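Long-range contact in coelenterazine-binding protein with bound coelenterazine (Renilla muelleri, PDB 2HPS), which binds the luciferin coelenterazine and probably makes it available for reaction with luciferase and oxygen only when calcium is bound: residues K97-V101 and V164-F169. Residue numbers count along the deposited sequence, not the author numbering.
Sequences KAMAV and VNDFLF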
ATOM      1  N   LYS A  97     -15.350   3.195   2.435  1.00 15.24           N
ATOM      2  CA  LYS A  97     -14.445   2.415   1.586  1.00 15.59           C
ATOM      3  C   LYS A  97     -13.817   3.262   0.486  1.00 15.65           C
ATOM      4  O   LYS A  97     -12.713   2.963   0.029  1.00 16.69           O
ATOM      5  CB  LYS A  97     -15.185   1.203   0.999  1.00 15.86           C
ATOM      6  CG  LYS A  97     -15.687   0.203   2.057  1.00 15.78           C
ATOM      7  CD  LYS A  97     -16.419  -0.977   1.411  1.00 16.35           C
ATOM      8  CE  LYS A  97     -15.510  -1.772   0.479  1.00 17.70           C
ATOM      9  NZ  LYS A  97     -16.201  -3.042   0.046  1.00 19.83           N
ATOM     10  N   ALA A  98     -14.524   4.309   0.049  1.00 15.80           N
ATOM     11  CA  ALA A  98     -13.972   5.272  -0.907  1.00 15.71           C
ATOM     12  C   ALA A  98     -12.859   6.092  -0.278  1.00 15.47           C
ATOM     13  O   ALA A  98     -11.833   6.345  -0.914  1.00 15.68           O
ATOM     14  CB  ALA A  98     -15.090   6.195  -1.464  1.00 16.58           C
HETATM   15  N   MSE A  99     -13.042   6.487   0.981  1.00 15.50           N
HETATM   16  CA  MSE A  99     -11.993   7.221   1.674  1.00 16.11           C
HETATM   17  C   MSE A  99     -10.768   6.343   1.870  1.00 15.48           C
HETATM   18  O   MSE A  99      -9.639   6.840   1.862  1.00 14.80           O
HETATM   19  CB  MSE A  99     -12.482   7.747   3.023  1.00 16.99           C
HETATM   20  CG  MSE A  99     -13.367   8.952   2.914  1.00 21.71           C
HETATM   21 SE   MSE A  99     -12.465  10.468   2.011  1.00 34.22          SE
HETATM   22  CE  MSE A  99     -10.804  10.408   2.758  1.00 23.90           C
ATOM     23  N   ALA A 100     -10.992   5.034   2.039  1.00 14.94           N
ATOM     24  CA  ALA A 100      -9.887   4.092   2.295  1.00 14.73           C
ATOM     25  C   ALA A 100      -8.890   3.928   1.149  1.00 15.29           C
ATOM     26  O   ALA A 100      -7.750   3.481   1.367  1.00 15.14           O
ATOM     27  CB  ALA A 100     -10.431   2.739   2.696  1.00 14.51           C
ATOM     28  N   VAL A 101      -9.305   4.284  -0.069  1.00 14.91           N
ATOM     29  CA  VAL A 101      -8.408   4.132  -1.227  1.00 15.61           C
ATOM     30  C   VAL A 101      -7.717   5.425  -1.646  1.00 15.43           C
ATOM     31  O   VAL A 101      -6.895   5.442  -2.565  1.00 15.47           O
ATOM     32  CB  VAL A 101      -9.123   3.480  -2.432  1.00 14.43           C
ATOM     33  CG1 VAL A 101      -9.683   2.112  -2.014  1.00 14.32           C
ATOM     34  CG2 VAL A 101     -10.230   4.392  -2.990  1.00 16.31           C
ATOM     35  N   VAL A 164      -6.103  -2.458  -5.690  1.00 11.31           N
ATOM     36  CA  VAL A 164      -6.158  -1.837  -4.354  1.00 12.00           C
ATOM     37  C   VAL A 164      -7.381  -2.315  -3.581  1.00 11.96           C
ATOM     38  O   VAL A 164      -7.285  -2.730  -2.423  1.00 12.52           O
ATOM     39  CB  VAL A 164      -6.173  -0.295  -4.467  1.00 11.93           C
ATOM     40  CG1 VAL A 164      -6.454   0.332  -3.126  1.00 13.59           C
ATOM     41  CG2 VAL A 164      -4.837   0.193  -5.034  1.00 12.34           C
ATOM     42  N   ASN A 165      -8.553  -2.261  -4.202  1.00 12.75           N
ATOM     43  CA  ASN A 165      -9.758  -2.740  -3.523  1.00 12.66           C
ATOM     44  C   ASN A 165      -9.687  -4.209  -3.142  1.00 13.23           C
ATOM     45  O   ASN A 165     -10.114  -4.600  -2.058  1.00 13.56           O
ATOM     46  CB  ASN A 165     -10.989  -2.447  -4.380  1.00 13.53           C
ATOM     47  CG  ASN A 165     -11.482  -1.036  -4.178  1.00 14.91           C
ATOM     48  OD1 ASN A 165     -12.052  -0.732  -3.128  1.00 16.72           O
ATOM     49  ND2 ASN A 165     -11.261  -0.163  -5.159  1.00 17.20           N
ATOM     50  N   ASP A 166      -9.152  -5.027  -4.041  1.00 12.90           N
ATOM     51  CA  ASP A 166      -9.083  -6.449  -3.751  1.00 14.08           C
ATOM     52  C   ASP A 166      -8.119  -6.717  -2.582  1.00 13.43           C
ATOM     53  O   ASP A 166      -8.429  -7.498  -1.674  1.00 13.34           O
ATOM     54  CB  ASP A 166      -8.538  -7.066  -5.048  0.65 14.73           C
ATOM     55  CG  ASP A 166      -8.408  -8.557  -4.998  0.65 16.99           C
ATOM     56  OD1 ASP A 166      -8.768  -9.178  -3.971  0.65 17.88           O
ATOM     57  OD2 ASP A 166      -7.944  -9.095  -6.031  0.65 18.73           O
ATOM     58  N   PHE A 167      -6.983  -6.034  -2.587  1.00 12.86           N
ATOM     59  CA  PHE A 167      -6.034  -6.188  -1.482  1.00 12.04           C
ATOM     60  C   PHE A 167      -6.632  -5.702  -0.160  1.00 12.22           C
ATOM     61  O   PHE A 167      -6.568  -6.402   0.843  1.00 11.92           O
ATOM     62  CB  PHE A 167      -4.741  -5.458  -1.777  1.00 12.14           C
ATOM     63  CG  PHE A 167      -3.679  -5.698  -0.728  1.00 11.92           C
ATOM     64  CD1 PHE A 167      -2.905  -6.855  -0.770  1.00 12.38           C
ATOM     65  CD2 PHE A 167      -3.480  -4.793   0.307  1.00 13.31           C
ATOM     66  CE1 PHE A 167      -1.932  -7.109   0.203  1.00 13.43           C
ATOM     67  CE2 PHE A 167      -2.498  -5.036   1.296  1.00 12.48           C
ATOM     68  CZ  PHE A 167      -1.718  -6.186   1.236  1.00 13.02           C
ATOM     69  N   LEU A 168      -7.217  -4.504  -0.163  1.00 11.81           N
ATOM     70  CA  LEU A 168      -7.682  -3.900   1.091  1.00 12.36           C
ATOM     71  C   LEU A 168      -8.941  -4.533   1.683  1.00 12.19           C
ATOM     72  O   LEU A 168      -9.068  -4.604   2.912  1.00 13.58           O
ATOM     73  CB  LEU A 168      -7.875  -2.383   0.915  1.00 12.27           C
ATOM     74  CG  LEU A 168      -6.605  -1.536   0.779  1.00 13.92           C
ATOM     75  CD1 LEU A 168      -7.042  -0.083   0.577  1.00 17.09           C
ATOM     76  CD2 LEU A 168      -5.664  -1.671   1.987  1.00 14.73           C
ATOM     77  N   PHE A 169      -9.862  -4.998   0.838  1.00 12.71           N
ATOM     78  CA  PHE A 169     -11.162  -5.473   1.303  1.00 13.08           C
ATOM     79  C   PHE A 169     -11.504  -6.924   0.991  1.00 13.46           C
ATOM     80  O   PHE A 169     -12.504  -7.443   1.505  1.00 15.54           O
ATOM     81  CB  PHE A 169     -12.289  -4.571   0.759  1.00 14.14           C
ATOM     82  CG  PHE A 169     -12.136  -3.142   1.157  1.00 13.83           C
ATOM     83  CD1 PHE A 169     -12.307  -2.758   2.473  1.00 15.04           C
ATOM     84  CD2 PHE A 169     -11.807  -2.172   0.207  1.00 15.58           C
ATOM     85  CE1 PHE A 169     -12.158  -1.429   2.845  1.00 16.53           C
ATOM     86  CE2 PHE A 169     -11.652  -0.850   0.574  1.00 15.42           C
ATOM     87  CZ  PHE A 169     -11.822  -0.479   1.892  1.00 15.23           C
TER
HETATM   88  O   HOH W   1     -13.419   1.575  -2.334  1.00 18.34           O
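Mainly apolar side-chain packing, topped by a cation-pi interaction, joins the two EF-hands of the C-terminal pair: the end of the short helix 95-99 and the residues joining it to helix 102-111, the first of EF-hand 3, pack on the last turns of helix 157-169, the exiting helix of EF-hand 4. Phe169, on the final turn, is the hub, a broad flat surface that two kinds of neighbour can use. Over one face lies the end of the Lys97 side chain, bent at chi3 (p); its CE makes a CH-pi contact 3.7 Å from the ring centroid, and NZ, off-centre at 4.6 Å from that centroid, adds a cation-pi attraction. At the ring edge sits Ala100, whose small methyl fits closely there: its CB is 3.6 Å from Phe169 CZ. Deeper in, branched Val101 packs against successive turns, its CG1 lying 3.9 Å from Val164 CG1 and 4.3 Å from Leu168 CD1. Leu89 of helix 78-91 touches Ala100, Leu168 and Phe169. The side chain of Val164, which also touches Phe180, lies about 7 Å from the bound coelenterazine. On the more polar side, Asn165 ND2 donates a hydrogen bond to Leu161 O, while a water donates to Asn165 OD1 (2.8 Å) and, weakly, to Lys97 O (2.8 Å).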